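Local coordinates for protein probable alginate O-acetylase AlgJ (Pseudomonas putida, PDB 4O8V) that probably adds acetyl groups to mannuronate residues of alginate in the periplasm, as part of an inner-membrane complex, a modification important for biofilm architecture, at residues A[110-115]-A[127-132]. Numbering follows the deposited sequence.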
ATOM      1  N   LYS A 110      13.020   0.677  11.854  1.00 32.43           N
ATOM      2  CA  LYS A 110      13.160  -0.653  12.477  1.00 30.19           C
ATOM      3  C   LYS A 110      13.823  -0.616  13.870  1.00 31.42           C
ATOM      4  O   LYS A 110      13.589  -1.502  14.708  1.00 31.94           O
ATOM      5  CB  LYS A 110      13.960  -1.597  11.566  1.00 28.52           C
ATOM      6  CG  LYS A 110      13.256  -1.946  10.261  1.00 29.85           C
ATOM      7  CD  LYS A 110      14.182  -2.672   9.308  1.00 31.70           C
ATOM      8  CE  LYS A 110      14.566  -4.054   9.814  1.00 30.81           C
ATOM      9  NZ  LYS A 110      15.549  -4.730   8.922  1.00 31.84           N
ATOM     10  N   ALA A 111      14.647   0.389  14.118  1.00 27.57           N
ATOM     11  CA  ALA A 111      15.314   0.493  15.419  1.00 33.87           C
ATOM     12  C   ALA A 111      14.316   0.733  16.555  1.00 35.57           C
ATOM     13  O   ALA A 111      14.573   0.364  17.709  1.00 36.90           O
ATOM     14  CB  ALA A 111      16.352   1.584  15.387  1.00 35.76           C
ATOM     15  N   ARG A 112      13.174   1.339  16.225  1.00 30.59           N
ATOM     16  CA  ARG A 112      12.154   1.662  17.217  1.00 28.73           C
ATOM     17  C   ARG A 112      11.281   0.461  17.595  1.00 30.48           C
ATOM     18  O   ARG A 112      10.734   0.402  18.700  1.00 33.66           O
ATOM     19  CB  ARG A 112      11.247   2.807  16.691  1.00 33.93           C
ATOM     20  CG  ARG A 112      11.980   4.121  16.428  1.00 39.23           C
ATOM     21  CD  ARG A 112      11.181   4.993  15.457  1.00 43.72           C
ATOM     22  NE  ARG A 112       9.851   5.311  15.967  1.00 45.58           N
ATOM     23  CZ  ARG A 112       8.919   5.960  15.270  1.00 50.41           C
ATOM     24  NH1 ARG A 112       9.178   6.353  14.030  1.00 51.05           N
ATOM     25  NH2 ARG A 112       7.732   6.219  15.812  1.00 48.48           N
ATOM     26  N   GLY A 113      11.139  -0.485  16.672  1.00 30.88           N
ATOM     27  CA  GLY A 113      10.265  -1.622  16.864  1.00 32.75           C
ATOM     28  C   GLY A 113       9.869  -2.175  15.507  1.00 29.97           C
ATOM     29  O   GLY A 113      10.428  -1.767  14.491  1.00 29.86           O
ATOM     30  N   GLN A 114       8.928  -3.113  15.495  1.00 24.62           N
ATOM     31  CA  GLN A 114       8.506  -3.741  14.253  1.00 22.40           C
ATOM     32  C   GLN A 114       7.760  -2.734  13.371  1.00 23.54           C
ATOM     33  O   GLN A 114       6.815  -2.083  13.832  1.00 25.52           O
ATOM     34  CB  GLN A 114       7.616  -4.947  14.532  1.00 28.18           C
ATOM     35  CG  GLN A 114       8.424  -6.130  15.078  1.00 34.31           C
ATOM     36  CD  GLN A 114       7.587  -7.372  15.290  1.00 39.50           C
ATOM     37  OE1 GLN A 114       7.761  -8.072  16.280  1.00 37.31           O
ATOM     38  NE2 GLN A 114       6.707  -7.682  14.332  1.00 35.74           N
ATOM     39  N   VAL A 115       8.176  -2.641  12.110  1.00 24.52           N
ATOM     40  CA  VAL A 115       7.461  -1.806  11.146  1.00 27.35           C
ATOM     41  C   VAL A 115       6.550  -2.678  10.265  1.00 27.62           C
ATOM     42  O   VAL A 115       5.661  -2.162   9.601  1.00 26.99           O
ATOM     43  CB  VAL A 115       8.447  -0.947  10.295  1.00 27.88           C
ATOM     44  CG1 VAL A 115       9.303  -0.014  11.210  1.00 31.41           C
ATOM     45  CG2 VAL A 115       9.336  -1.787   9.406  1.00 28.99           C
ATOM     46  N   GLY A 127       4.519   1.305  11.639  1.00 29.79           N
ATOM     47  CA  GLY A 127       5.063   1.268  10.295  1.00 28.63           C
ATOM     48  C   GLY A 127       4.246   2.127   9.336  1.00 29.86           C
ATOM     49  O   GLY A 127       4.780   2.872   8.505  1.00 26.37           O
ATOM     50  N   ALA A 128       2.932   2.015   9.449  1.00 25.67           N
ATOM     51  CA  ALA A 128       2.045   2.796   8.585  1.00 26.11           C
ATOM     52  C   ALA A 128       2.175   4.297   8.898  1.00 27.37           C
ATOM     53  O   ALA A 128       2.072   5.150   8.030  1.00 26.22           O
ATOM     54  CB  ALA A 128       0.599   2.314   8.737  1.00 23.78           C
ATOM     55  N   GLU A 129       2.449   4.616  10.150  1.00 26.61           N
ATOM     56  CA  GLU A 129       2.553   6.001  10.558  1.00 27.75           C
ATOM     57  C   GLU A 129       3.827   6.627   9.970  1.00 28.20           C
ATOM     58  O   GLU A 129       3.815   7.781   9.531  1.00 27.90           O
ATOM     59  CB  GLU A 129       2.531   6.084  12.091  1.00 30.40           C
ATOM     60  CG  GLU A 129       2.698   7.482  12.656  1.00 47.56           C
ATOM     61  CD  GLU A 129       2.758   7.463  14.168  1.00 52.72           C
ATOM     62  OE1 GLU A 129       3.830   7.139  14.724  1.00 58.86           O
ATOM     63  OE2 GLU A 129       1.718   7.736  14.798  1.00 50.57           O
ATOM     64  N   VAL A 130       4.925   5.870   9.983  1.00 28.94           N
ATOM     65  CA  VAL A 130       6.162   6.289   9.337  1.00 29.71           C
ATOM     66  C   VAL A 130       5.929   6.574   7.848  1.00 27.81           C
ATOM     67  O   VAL A 130       6.359   7.624   7.332  1.00 28.39           O
ATOM     68  CB  VAL A 130       7.266   5.222   9.517  1.00 31.30           C
ATOM     69  CG1 VAL A 130       8.475   5.542   8.649  1.00 32.36           C
ATOM     70  CG2 VAL A 130       7.656   5.144  10.981  1.00 34.08           C
ATOM     71  N   ALA A 131       5.208   5.674   7.178  1.00 25.73           N
ATOM     72  CA  ALA A 131       4.874   5.861   5.758  1.00 26.03           C
ATOM     73  C   ALA A 131       4.032   7.124   5.571  1.00 25.12           C
ATOM     74  O   ALA A 131       4.327   7.964   4.702  1.00 25.75           O
ATOM     75  CB  ALA A 131       4.146   4.624   5.196  1.00 23.17           C
ATOM     76  N   ALA A 132       3.002   7.298   6.391  1.00 29.20           N
ATOM     77  CA  ALA A 132       2.183   8.519   6.304  1.00 26.85           C
ATOM     78  C   ALA A 132       3.007   9.783   6.516  1.00 32.54           C
ATOM     79  O   ALA A 132       2.779  10.804   5.850  1.00 29.40           O
ATOM     80  CB  ALA A 132       1.038   8.477   7.311  1.00 25.95           C
TER
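Val115 and Gly127 bring the two backbones together, their CA atoms 4.0 Å apart, where the loop 110-115 that leaves helix 103-109 passes the first turns of helix 125-141. Both belong to the SGNH hydrolase-like domain, and the loop between them carries Asp120 and His122, members of the probable Ser-His-Asp triad completed by Ser218. The backbone link is a CA-H...O contact: Gly127 CA lies 3.6 Å from Val115 O, with a nearly straight angle of 164° at the hydrogen. Gly127, having no side chain, lets Val115 O come right up to its CA. Thr124 ties the two sides together from just before the helix, its OG1 hydrogen-bonded to both Gln114 O and Gly127 N, while its backbone pairs with that of Val115.

Beyond this close approach the contact is made by side chains. The Val115 side chain packs on Ala109 and Met126, and Val130 also packs on Ala109, together with Pro105, so helix 103-109 packs against both segments. Arg112 reaches from the loop to Val130: its chain bends at chi3 (59°), which lays NH1 3.6 Å from Val130 CG2, an oblique approach as the two side chains slide past each other in opposite directions. Glu129, with CG anti to its own N (chi1 177°), has an extended chain whose OE2 forms a salt bridge with Arg189. Its other oxygen, OE1, lies at the guanidinium edge, near the plane, 4.2 Å from Arg112 NH2, beyond a salt bridge, though the opposite charges probably still attract.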